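Local coordinates for protein catalase-3 (Neurospora crassa, PDB 4AJ9) that breaks down hydrogen peroxide to water and oxygen with a heme cofactor, and so probably protects the fungal cell from peroxide damage, at residues N139-D147 against S185-A193; R446-E456 against Y511-F522. All blocks are in the same frame, centred on the assembly; numbering follows the deposited sequence.

Contact 1. Residues N139-D147 against S185-A193; sequences NIPVFFIQD and SALHTLFWA. With HEM (protoporphyrin IX containing Fe), chain Y; ACT (acetate ion), chain B.
Pro-141 covers one face of the Trp-192 indole, and His-188 O lies in plane at the edge of the same ring. In the catalase fold, ring contacts of this kind pack loop 139-147, which follows strand 131-138, on helix 187-193. The Pro-141 CD atom stands 3.5 Å from the centroid of the Trp-192 six-membered ring, almost on the ring normal, a CH-pi contact. The face of the His-188 ring takes Val-142 CG2, and its ND1 bonds to Thr-294 O. Thr-189 CG2 sits over the centre of the Phe-144 ring. The loop also forms part of the heme pocket. One face of Phe-143 meets heme CAB, with Phe-143 CG 3.7 Å from that atom; Phe-144 CD2 covers the opposite face. Thr-189 keeps OG1 beside its own backbone N (chi1 -59°), which leaves CG2 to meet the Phe-144 ring. Ile-140 CG2 presses on Trp-192 CB at 3.5 Å. With an alanine here in place of Trp-192 the indole is gone, and a gap would probably open beside Pro-141 and Val-142. Every residue in the contact is buried, and one water serves polar backbone atoms: it donates to Phe-143 O and Ser-185 O and accepts from Thr-189 N. Ser-185 OG donates to Phe-144 O at 2.9 Å, in the carbonyl plane. A second water donates to Ser-185 OG at 2.6 Å and accepts from Gln-146 N at 3.1 Å.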
loop_
_atom_site.group_PDB
_atom_site.type_symbol
_atom_site.label_atom_id
_atom_site.label_comp_id
_atom_site.label_asym_id
_atom_site.label_seq_id
_atom_site.Cartn_x
_atom_site.Cartn_y
_atom_site.Cartn_z
ATOM N N ASN C 139 16.564 -26.653 7.019
ATOM C CA ASN C 139 16.856 -27.936 7.663
ATOM C C ASN C 139 17.799 -28.796 6.825
ATOM O O ASN C 139 17.994 -29.979 7.120
ATOM C CB ASN C 139 15.569 -28.712 7.962
ATOM C CG ASN C 139 14.974 -29.355 6.726
ATOM O OD1 ASN C 139 14.997 -28.781 5.629
ATOM N ND2 ASN C 139 14.461 -30.576 6.891
ATOM N N ILE C 140 18.354 -28.183 5.779
ATOM C CA ILE C 140 19.304 -28.808 4.852
ATOM C C ILE C 140 20.476 -27.839 4.709
ATOM O O ILE C 140 20.269 -26.635 4.651
ATOM C CB ILE C 140 18.645 -29.037 3.490
ATOM C CG1 ILE C 140 17.627 -30.182 3.599
ATOM C CG2 ILE C 140 19.684 -29.304 2.400
ATOM C CD1 ILE C 140 16.692 -30.281 2.389
ATOM N N PRO C 141 21.717 -28.364 4.695
ATOM C CA PRO C 141 22.895 -27.505 4.883
ATOM C C PRO C 141 23.413 -26.841 3.617
ATOM O O PRO C 141 24.353 -26.059 3.699
ATOM C CB PRO C 141 23.953 -28.482 5.417
ATOM C CG PRO C 141 23.557 -29.795 4.832
ATOM C CD PRO C 141 22.045 -29.791 4.845
ATOM N N VAL C 142 22.826 -27.160 2.470
ATOM C CA VAL C 142 23.271 -26.579 1.214
ATOM C C VAL C 142 22.077 -26.028 0.444
ATOM O O VAL C 142 20.960 -26.514 0.580
ATOM C CB VAL C 142 24.008 -27.617 0.332
ATOM C CG1 VAL C 142 25.318 -28.050 0.995
ATOM C CG2 VAL C 142 23.094 -28.820 0.054
ATOM N N PHE C 143 22.312 -25.017 -0.374
ATOM C CA PHE C 143 21.230 -24.459 -1.162
ATOM C C PHE C 143 21.383 -24.746 -2.659
ATOM O O PHE C 143 22.455 -25.134 -3.102
ATOM C CB PHE C 143 21.072 -22.970 -0.898
ATOM C CG PHE C 143 19.692 -22.464 -1.205
ATOM C CD1 PHE C 143 18.629 -22.784 -0.376
ATOM C CD2 PHE C 143 19.451 -21.719 -2.337
ATOM C CE1 PHE C 143 17.352 -22.336 -0.659
ATOM C CE2 PHE C 143 18.178 -21.275 -2.634
ATOM C CZ PHE C 143 17.122 -21.587 -1.798
ATOM N N PHE C 144 20.311 -24.540 -3.426
ATOM C CA PHE C 144 20.256 -24.945 -4.838
ATOM C C PHE C 144 21.187 -24.191 -5.773
ATOM O O PHE C 144 21.630 -24.732 -6.792
ATOM C CB PHE C 144 18.845 -24.758 -5.413
ATOM C CG PHE C 144 17.800 -25.647 -4.803
ATOM C CD1 PHE C 144 17.646 -26.965 -5.227
ATOM C CD2 PHE C 144 16.941 -25.156 -3.841
ATOM C CE1 PHE C 144 16.652 -27.775 -4.681
ATOM C CE2 PHE C 144 15.946 -25.961 -3.288
ATOM C CZ PHE C 144 15.801 -27.265 -3.710
ATOM N N ILE C 145 21.446 -22.929 -5.465
ATOM C CA ILE C 145 22.095 -22.057 -6.434
ATOM C C ILE C 145 23.212 -21.292 -5.768
ATOM O O ILE C 145 23.244 -21.188 -4.550
ATOM C CB ILE C 145 21.104 -21.064 -7.058
ATOM C CG1 ILE C 145 20.374 -20.303 -5.945
ATOM C CG2 ILE C 145 20.097 -21.808 -7.961
ATOM C CD1 ILE C 145 19.544 -19.155 -6.411
ATOM N N GLN C 146 24.123 -20.767 -6.579
ATOM C CA GLN C 146 25.377 -20.202 -6.077
ATOM C C GLN C 146 25.409 -18.678 -6.150
ATOM O O GLN C 146 26.348 -18.050 -5.692
ATOM C CB GLN C 146 26.560 -20.776 -6.866
ATOM C CG GLN C 146 26.630 -22.295 -6.843
ATOM C CD GLN C 146 27.793 -22.845 -7.641
ATOM O OE1 GLN C 146 27.928 -22.566 -8.834
ATOM N NE2 GLN C 146 28.640 -23.636 -6.986
ATOM N N ASP C 147 24.378 -18.086 -6.732
ATOM C CA ASP C 147 24.337 -16.639 -6.858
ATOM C C ASP C 147 22.889 -16.175 -6.658
ATOM O O ASP C 147 21.980 -16.686 -7.296
ATOM C CB ASP C 147 24.883 -16.226 -8.229
ATOM C CG ASP C 147 25.084 -14.718 -8.366
ATOM O OD1 ASP C 147 24.189 -13.936 -7.951
ATOM O OD2 ASP C 147 26.148 -14.314 -8.899
ATOM N N SER C 185 24.015 -27.069 -10.258
ATOM C CA SER C 185 24.382 -26.782 -8.880
ATOM C C SER C 185 23.239 -27.242 -7.972
ATOM O O SER C 185 23.458 -27.598 -6.818
ATOM C CB SER C 185 24.653 -25.288 -8.685
ATOM O OG SER C 185 23.485 -24.535 -8.955
ATOM N N ALA C 186 22.023 -27.252 -8.520
ATOM C CA ALA C 186 20.814 -27.566 -7.751
ATOM C C ALA C 186 20.764 -29.024 -7.311
ATOM O O ALA C 186 19.967 -29.390 -6.448
ATOM C CB ALA C 186 19.553 -27.218 -8.572
ATOM N N LEU C 187 21.624 -29.862 -7.880
ATOM C CA LEU C 187 21.497 -31.300 -7.639
ATOM C C LEU C 187 21.751 -31.685 -6.186
ATOM O O LEU C 187 21.208 -32.684 -5.685
ATOM C CB LEU C 187 22.406 -32.097 -8.576
ATOM C CG LEU C 187 21.991 -31.996 -10.043
ATOM C CD1 LEU C 187 23.106 -32.500 -10.942
ATOM C CD2 LEU C 187 20.679 -32.747 -10.307
ATOM N N HIS C 188 22.560 -30.901 -5.490
ATOM C CA HIS C 188 22.918 -31.290 -4.129
ATOM C C HIS C 188 21.719 -31.115 -3.216
ATOM O O HIS C 188 21.271 -32.068 -2.570
ATOM C CB HIS C 188 24.153 -30.534 -3.613
ATOM C CG HIS C 188 24.744 -31.124 -2.364
ATOM N ND1 HIS C 188 25.813 -30.554 -1.701
ATOM C CD2 HIS C 188 24.409 -32.229 -1.653
ATOM C CE1 HIS C 188 26.106 -31.280 -0.636
ATOM N NE2 HIS C 188 25.266 -32.301 -0.581
ATOM N N THR C 189 21.178 -29.904 -3.170
ATOM C CA THR C 189 20.004 -29.664 -2.350
ATOM C C THR C 189 18.866 -30.582 -2.783
ATOM O O THR C 189 18.097 -31.057 -1.953
ATOM C CB THR C 189 19.566 -28.179 -2.394
ATOM O OG1 THR C 189 20.643 -27.360 -1.935
ATOM C CG2 THR C 189 18.353 -27.940 -1.487
ATOM N N LEU C 190 18.776 -30.866 -4.082
ATOM C CA LEU C 190 17.743 -31.766 -4.570
ATOM C C LEU C 190 17.816 -33.136 -3.869
ATOM O O LEU C 190 16.810 -33.640 -3.371
ATOM C CB LEU C 190 17.830 -31.912 -6.093
ATOM C CG LEU C 190 16.805 -32.832 -6.765
ATOM C CD1 LEU C 190 15.355 -32.356 -6.544
ATOM C CD2 LEU C 190 17.125 -32.956 -8.245
ATOM N N PHE C 191 19.006 -33.728 -3.818
ATOM C CA PHE C 191 19.190 -35.026 -3.159
ATOM C C PHE C 191 18.751 -34.989 -1.692
ATOM O O PHE C 191 18.120 -35.924 -1.193
ATOM C CB PHE C 191 20.651 -35.498 -3.286
ATOM C CG PHE C 191 20.910 -36.353 -4.498
ATOM C CD1 PHE C 191 20.584 -35.899 -5.767
ATOM C CD2 PHE C 191 21.445 -37.624 -4.365
ATOM C CE1 PHE C 191 20.802 -36.693 -6.876
ATOM C CE2 PHE C 191 21.663 -38.422 -5.472
ATOM C CZ PHE C 191 21.338 -37.958 -6.728
ATOM N N TRP C 192 19.088 -33.909 -0.996
ATOM C CA TRP C 192 18.657 -33.751 0.387
ATOM C C TRP C 192 17.128 -33.665 0.472
ATOM O O TRP C 192 16.510 -34.237 1.376
ATOM C CB TRP C 192 19.260 -32.488 1.008
ATOM C CG TRP C 192 20.716 -32.603 1.455
ATOM C CD1 TRP C 192 21.827 -32.424 0.676
ATOM C CD2 TRP C 192 21.201 -32.885 2.784
ATOM N NE1 TRP C 192 22.968 -32.584 1.435
ATOM C CE2 TRP C 192 22.612 -32.863 2.727
ATOM C CE3 TRP C 192 20.581 -33.138 4.012
ATOM C CZ2 TRP C 192 23.414 -33.098 3.846
ATOM C CZ3 TRP C 192 21.379 -33.384 5.124
ATOM C CH2 TRP C 192 22.783 -33.353 5.032
ATOM N N ALA C 193 16.522 -32.932 -0.461
ATOM C CA ALA C 193 15.065 -32.766 -0.447
ATOM C C ALA C 193 14.364 -34.083 -0.800
ATOM O O ALA C 193 13.224 -34.322 -0.395
ATOM C CB ALA C 193 14.640 -31.647 -1.412
HETATM C CHA HEM Y . 12.187 -16.331 3.367
HETATM C CHB HEM Y . 15.881 -19.377 4.244
HETATM C CHC HEM Y . 17.904 -18.065 0.043
HETATM C CHD HEM Y . 14.710 -14.446 -0.366
HETATM C C1A HEM Y . 12.975 -17.302 3.959
HETATM C C2A HEM Y . 12.686 -18.027 5.191
HETATM C C3A HEM Y . 13.702 -18.877 5.418
HETATM C C4A HEM Y . 14.676 -18.706 4.358
HETATM C CMA HEM Y . 13.857 -19.863 6.602
HETATM C CAA HEM Y . 11.396 -17.868 6.041
HETATM C CBA HEM Y . 11.620 -16.966 7.250
HETATM C CGA HEM Y . 10.357 -16.953 8.071
HETATM O O1A HEM Y . 9.654 -15.913 8.085
HETATM O O2A HEM Y . 10.043 -17.994 8.710
HETATM C C1B HEM Y . 16.785 -19.245 3.207
HETATM C C2B HEM Y . 18.095 -19.867 3.135
HETATM C C3B HEM Y . 18.651 -19.525 1.963
HETATM C C4B HEM Y . 17.718 -18.654 1.274
HETATM C CMB HEM Y . 18.658 -20.775 4.253
HETATM C CAB HEM Y . 20.048 -19.885 1.402
HETATM C CBB HEM Y . 21.059 -20.181 2.228
HETATM C C1C HEM Y . 17.263 -16.925 -0.377
HETATM C C2C HEM Y . 17.715 -16.023 -1.427
HETATM C C3C HEM Y . 16.809 -15.047 -1.535
HETATM C C4C HEM Y . 15.791 -15.266 -0.540
HETATM C CMC HEM Y . 18.980 -16.213 -2.285
HETATM C CAC HEM Y . 16.828 -13.821 -2.457
HETATM C CBC HEM Y . 17.998 -13.271 -2.787
HETATM C C1D HEM Y . 13.735 -14.614 0.572
HETATM C C2D HEM Y . 12.604 -13.735 0.724
HETATM C C3D HEM Y . 11.816 -14.324 1.886
HETATM C C4D HEM Y . 12.553 -15.489 2.324
HETATM C CMD HEM Y . 12.289 -12.484 -0.123
HETATM C CAD HEM Y . 10.513 -13.773 2.484
HETATM C CBD HEM Y . 10.903 -12.936 3.697
HETATM C CGD HEM Y . 9.678 -12.266 4.261
HETATM O O1D HEM Y . 9.711 -11.885 5.455
HETATM O O2D HEM Y . 8.666 -12.145 3.524
HETATM N NA HEM Y . 14.196 -17.742 3.488
HETATM N NB HEM Y . 16.598 -18.514 2.062
HETATM N NC HEM Y . 16.088 -16.425 0.142
HETATM N ND HEM Y . 13.681 -15.624 1.524
HETATM FE FE HEM Y . 15.197 -17.035 1.884
HETATM C C ACT B . 15.210 -33.819 9.228
HETATM O O ACT B . 16.430 -33.952 9.453
HETATM O OXT ACT B . 14.888 -32.745 8.657
HETATM C CH3 ACT B . 14.224 -34.892 9.628
HETATM O O HOH W 1 22.583 -27.720 -4.356
HETATM O O HOH W 2 23.693 -21.948 -9.361
#

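Contact 2. Residues R446-E456 against Y511-F522; sequences RLFFNSLTPVE and YHNNVTRGVSIF
Arg-446 has CG anti to the backbone N (chi1 -180°), which sets CG over one face of the His-512 ring. The bend at chi2 (57°) then carries CD and the guanidinium past the ring to His-512 O and Tyr-511, without a hydrogen bond to that oxygen. Glu-456 also leaves its helix with CG anti to N (chi1 -157°) and then runs extended, so that its carboxylate reaches the Ser-520 hydroxyl and the backbone N of Ile-521 and Phe-522. Glu-456 belongs to a capping box at the start of helix 454-468. Thr-453 N donates to Glu-456 OE1, and Glu-456 N to Thr-453 OG1. The contact joins this helical region to loop 511-522, which runs past the C-terminal end of helix 443-450 and the start of helix 454-468. The loop leads to strand 533-537 of the parallel sheet in the C-terminal domain of long catalases. Ser-520 OG donates to the syn lone pair of Glu-456 OE1 at 2.7 Å. Ile-521 N uses the syn lone pair of Glu-456 OE2 at 2.8 Å, while Phe-522 N meets OE2 from above the carboxylate plane. Four bonds thus fix the rotation of the carboxylate, and these donors would probably stabilise its negative charge.

At the other end, Asn-450 ND2 gives both its hydrogens to the loop, to His-512 O at 3.0 Å and Asn-514 O at 3.1 Å. Asn-450 OD1 accepts from Arg-446 NE, which fixes the rotation of the amide. Arg-446 NH1 goes to Ile-487 O. His-512 ND1 accepts from Asn-514 N and its NE2 bonds to Thr-443 O. Val-519 CB touches the edge of Phe-448 at CD1. Ser-451 OG accepts from Thr-516 N at 2.8 Å and donates to Leu-447 O at 2.7 Å.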
loop_
_atom_site.group_PDB
_atom_site.type_symbol
_atom_site.label_atom_id
_atom_site.label_comp_id
_atom_site.label_asym_id
_atom_site.label_seq_id
_atom_site.Cartn_x
_atom_site.Cartn_y
_atom_site.Cartn_z
ATOM N N ARG C 446 27.124 -36.879 -4.585
ATOM C CA ARG C 446 27.625 -38.244 -4.431
ATOM C C ARG C 446 28.032 -38.549 -2.984
ATOM O O ARG C 446 27.643 -39.572 -2.429
ATOM C CB ARG C 446 28.781 -38.517 -5.391
ATOM C CG ARG C 446 29.342 -39.930 -5.278
ATOM C CD ARG C 446 28.272 -40.981 -5.515
ATOM N NE ARG C 446 28.845 -42.324 -5.448
ATOM C CZ ARG C 446 29.320 -42.985 -6.499
ATOM N NH1 ARG C 446 29.265 -42.442 -7.711
ATOM N NH2 ARG C 446 29.834 -44.202 -6.337
ATOM N N LEU C 447 28.797 -37.649 -2.371
ATOM C CA LEU C 447 29.176 -37.798 -0.969
ATOM C C LEU C 447 27.961 -38.040 -0.073
ATOM O O LEU C 447 27.988 -38.889 0.824
ATOM C CB LEU C 447 29.942 -36.554 -0.493
ATOM C CG LEU C 447 30.367 -36.491 0.976
ATOM C CD1 LEU C 447 31.388 -37.579 1.310
ATOM C CD2 LEU C 447 30.930 -35.111 1.330
ATOM N N PHE C 448 26.897 -37.276 -0.305
ATOM C CA PHE C 448 25.705 -37.374 0.524
ATOM C C PHE C 448 25.009 -38.720 0.326
ATOM O O PHE C 448 24.696 -39.420 1.289
ATOM C CB PHE C 448 24.756 -36.212 0.220
ATOM C CG PHE C 448 23.409 -36.352 0.853
ATOM C CD1 PHE C 448 23.237 -36.104 2.209
ATOM C CD2 PHE C 448 22.305 -36.706 0.084
ATOM C CE1 PHE C 448 21.991 -36.224 2.797
ATOM C CE2 PHE C 448 21.055 -36.827 0.660
ATOM C CZ PHE C 448 20.893 -36.593 2.016
ATOM N N PHE C 449 24.793 -39.089 -0.929
ATOM C CA PHE C 449 24.168 -40.367 -1.234
ATOM C C PHE C 449 24.968 -41.547 -0.644
ATOM O O PHE C 449 24.388 -42.467 -0.053
ATOM C CB PHE C 449 23.982 -40.523 -2.742
ATOM C CG PHE C 449 23.245 -41.772 -3.127
ATOM C CD1 PHE C 449 21.866 -41.805 -3.124
ATOM C CD2 PHE C 449 23.939 -42.921 -3.478
ATOM C CE1 PHE C 449 21.180 -42.967 -3.470
ATOM C CE2 PHE C 449 23.262 -44.083 -3.825
ATOM C CZ PHE C 449 21.883 -44.105 -3.821
ATOM N N ASN C 450 26.291 -41.524 -0.806
ATOM C CA ASN C 450 27.142 -42.560 -0.218
ATOM C C ASN C 450 26.959 -42.704 1.279
ATOM O O ASN C 450 27.243 -43.756 1.842
ATOM C CB ASN C 450 28.630 -42.267 -0.450
ATOM C CG ASN C 450 29.042 -42.441 -1.878
ATOM O OD1 ASN C 450 28.318 -43.030 -2.674
ATOM N ND2 ASN C 450 30.216 -41.909 -2.225
ATOM N N SER C 451 26.529 -41.629 1.935
ATOM C CA SER C 451 26.570 -41.563 3.392
ATOM C C SER C 451 25.237 -41.950 4.023
ATOM O O SER C 451 25.050 -41.803 5.223
ATOM C CB SER C 451 26.990 -40.162 3.849
ATOM O OG SER C 451 28.264 -39.818 3.319
ATOM N N LEU C 452 24.308 -42.439 3.206
ATOM C CA LEU C 452 23.010 -42.879 3.704
ATOM C C LEU C 452 22.969 -44.403 3.795
ATOM O O LEU C 452 23.709 -45.092 3.082
ATOM C CB LEU C 452 21.893 -42.396 2.773
ATOM C CG LEU C 452 21.780 -40.897 2.497
ATOM C CD1 LEU C 452 20.769 -40.637 1.389
ATOM C CD2 LEU C 452 21.403 -40.129 3.756
ATOM N N THR C 453 22.101 -44.927 4.660
ATOM C CA THR C 453 21.889 -46.370 4.742
ATOM C C THR C 453 21.266 -46.890 3.446
ATOM O O THR C 453 20.738 -46.112 2.642
ATOM C CB THR C 453 20.985 -46.767 5.935
ATOM O OG1 THR C 453 19.622 -46.452 5.635
ATOM C CG2 THR C 453 21.406 -46.047 7.201
ATOM N N PRO C 454 21.345 -48.210 3.219
ATOM C CA PRO C 454 20.835 -48.777 1.967
ATOM C C PRO C 454 19.355 -48.474 1.698
ATOM O O PRO C 454 19.013 -48.157 0.563
ATOM C CB PRO C 454 21.046 -50.280 2.159
ATOM C CG PRO C 454 22.238 -50.361 3.060
ATOM C CD PRO C 454 22.081 -49.208 4.018
ATOM N N VAL C 455 18.495 -48.601 2.699
ATOM C CA VAL C 455 17.070 -48.337 2.505
ATOM C C VAL C 455 16.840 -46.830 2.396
ATOM O O VAL C 455 15.955 -46.363 1.673
ATOM C CB VAL C 455 16.225 -48.914 3.657
ATOM C CG1 VAL C 455 14.762 -48.473 3.520
ATOM C CG2 VAL C 455 16.329 -50.437 3.670
ATOM N N GLU C 456 17.655 -46.077 3.123
ATOM C CA GLU C 456 17.633 -44.623 3.050
ATOM C C GLU C 456 17.977 -44.165 1.636
ATOM O O GLU C 456 17.337 -43.264 1.092
ATOM C CB GLU C 456 18.624 -44.046 4.051
ATOM C CG GLU C 456 18.334 -42.633 4.467
ATOM C CD GLU C 456 19.112 -42.224 5.700
ATOM O OE1 GLU C 456 20.153 -42.863 5.996
ATOM O OE2 GLU C 456 18.678 -41.263 6.367
ATOM N N TYR C 511 32.643 -39.554 -9.839
ATOM C CA TYR C 511 32.333 -40.683 -8.958
ATOM C C TYR C 511 33.395 -40.831 -7.865
ATOM O O TYR C 511 34.567 -40.573 -8.096
ATOM C CB TYR C 511 32.257 -42.006 -9.728
ATOM C CG TYR C 511 31.208 -42.110 -10.813
ATOM C CD1 TYR C 511 30.206 -41.149 -10.964
ATOM C CD2 TYR C 511 31.215 -43.187 -11.690
ATOM C CE1 TYR C 511 29.259 -41.260 -11.973
ATOM C CE2 TYR C 511 30.272 -43.307 -12.691
ATOM C CZ TYR C 511 29.299 -42.346 -12.834
ATOM O OH TYR C 511 28.373 -42.488 -13.850
ATOM N N HIS C 512 32.979 -41.251 -6.679
ATOM C CA HIS C 512 33.912 -41.520 -5.593
ATOM C C HIS C 512 33.157 -42.312 -4.546
ATOM O O HIS C 512 31.932 -42.431 -4.632
ATOM C CB HIS C 512 34.456 -40.216 -5.003
ATOM C CG HIS C 512 33.437 -39.422 -4.240
ATOM N ND1 HIS C 512 33.151 -39.659 -2.912
ATOM C CD2 HIS C 512 32.641 -38.392 -4.618
ATOM C CE1 HIS C 512 32.222 -38.809 -2.504
ATOM N NE2 HIS C 512 31.895 -38.029 -3.520
ATOM N N ASN C 513 33.876 -42.847 -3.563
ATOM C CA ASN C 513 33.273 -43.689 -2.527
ATOM C C ASN C 513 33.346 -43.084 -1.132
ATOM O O ASN C 513 33.136 -43.776 -0.139
ATOM C CB ASN C 513 33.965 -45.051 -2.496
ATOM C CG ASN C 513 34.015 -45.696 -3.857
ATOM O OD1 ASN C 513 33.013 -45.730 -4.569
ATOM N ND2 ASN C 513 35.188 -46.183 -4.244
ATOM N N ASN C 514 33.659 -41.799 -1.048
ATOM C CA ASN C 514 33.782 -41.160 0.261
ATOM C C ASN C 514 32.454 -41.075 1.025
ATOM O O ASN C 514 31.383 -40.948 0.433
ATOM C CB ASN C 514 34.442 -39.786 0.122
ATOM C CG ASN C 514 35.909 -39.890 -0.265
ATOM O OD1 ASN C 514 36.668 -40.632 0.355
ATOM N ND2 ASN C 514 36.309 -39.163 -1.300
ATOM N N VAL C 515 32.533 -41.169 2.346
ATOM C CA VAL C 515 31.353 -41.069 3.191
ATOM C C VAL C 515 31.630 -40.044 4.280
ATOM O O VAL C 515 32.783 -39.782 4.611
ATOM C CB VAL C 515 31.037 -42.406 3.862
ATOM C CG1 VAL C 515 30.718 -43.470 2.815
ATOM C CG2 VAL C 515 32.206 -42.841 4.723
ATOM N N THR C 516 30.575 -39.463 4.834
ATOM C CA THR C 516 30.728 -38.513 5.933
ATOM C C THR C 516 29.615 -38.723 6.952
ATOM O O THR C 516 28.535 -39.182 6.606
ATOM C CB THR C 516 30.726 -37.054 5.436
ATOM O OG1 THR C 516 31.004 -36.179 6.533
ATOM C CG2 THR C 516 29.377 -36.685 4.805
ATOM N N ARG C 517 29.889 -38.399 8.208
ATOM C CA ARG C 517 28.926 -38.619 9.275
ATOM C C ARG C 517 27.944 -37.469 9.393
ATOM O O ARG C 517 28.177 -36.372 8.881
ATOM C CB ARG C 517 29.639 -38.775 10.620
ATOM C CG ARG C 517 30.301 -37.486 11.136
ATOM C CD ARG C 517 30.863 -37.704 12.542
ATOM N NE ARG C 517 31.453 -36.502 13.129
ATOM C CZ ARG C 517 32.759 -36.324 13.319
ATOM N NH1 ARG C 517 33.617 -37.273 12.963
ATOM N NH2 ARG C 517 33.212 -35.201 13.870
ATOM N N GLY C 518 26.850 -37.716 10.095
ATOM C CA GLY C 518 25.959 -36.639 10.477
ATOM C C GLY C 518 24.921 -36.228 9.449
ATOM O O GLY C 518 24.238 -35.223 9.650
ATOM N N VAL C 519 24.781 -36.979 8.357
ATOM C CA VAL C 519 23.796 -36.597 7.347
ATOM C C VAL C 519 22.635 -37.585 7.241
ATOM O O VAL C 519 21.595 -37.286 6.633
ATOM C CB VAL C 519 24.450 -36.333 5.957
ATOM C CG1 VAL C 519 25.489 -35.209 6.061
ATOM C CG2 VAL C 519 25.083 -37.585 5.423
ATOM N N SER C 520 22.808 -38.758 7.845
ATOM C CA SER C 520 21.762 -39.783 7.850
ATOM C C SER C 520 20.700 -39.535 8.931
ATOM O O SER C 520 20.999 -39.014 10.005
ATOM C CB SER C 520 22.378 -41.177 8.029
ATOM O OG SER C 520 21.388 -42.153 8.329
ATOM N N ILE C 521 19.458 -39.907 8.639
ATOM C CA ILE C 521 18.395 -39.833 9.636
ATOM C C ILE C 521 18.164 -41.217 10.232
ATOM O O ILE C 521 18.083 -41.388 11.451
ATOM C CB ILE C 521 17.080 -39.314 9.014
ATOM C CG1 ILE C 521 17.222 -37.838 8.609
ATOM C CG2 ILE C 521 15.921 -39.492 9.990
ATOM C CD1 ILE C 521 16.122 -37.363 7.680
ATOM N N PHE C 522 18.089 -42.209 9.352
ATOM C CA PHE C 522 17.666 -43.554 9.728
ATOM C C PHE C 522 18.770 -44.445 10.315
ATOM O O PHE C 522 18.493 -45.543 10.797
ATOM C CB PHE C 522 17.000 -44.235 8.531
ATOM C CG PHE C 522 15.724 -43.577 8.110
ATOM C CD1 PHE C 522 14.557 -43.815 8.799
ATOM C CD2 PHE C 522 15.703 -42.699 7.044
ATOM C CE1 PHE C 522 13.379 -43.205 8.424
ATOM C CE2 PHE C 522 14.527 -42.085 6.663
ATOM C CZ PHE C 522 13.364 -42.342 7.358
HETATM O O HOH W 3 30.320 -45.488 -3.704
#

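How the contacts relate
Contact 1 is wholly buried and contributes Phe-143 to the heme pocket; contact 2 is partly buried and lies away from the annotated sites. They meet directly. Phe-448 stacks on the face of Trp-192 opposite Pro-141, with Phe-448 CD1 3.3 Å from Trp-192 CE2. Val-519 CG1 also touches Trp-192 CH2, at 3.4 Å. Helix 187-193 therefore lies between the heme-pocket loop and helix 443-450. The chemistry differs with place. Contact 1 rests on CH-pi and apolar packing, with a few bonds and buried waters. Contact 2 rests on side chains that grip mostly loop backbone: an amide, a hydroxyl and a carboxylate.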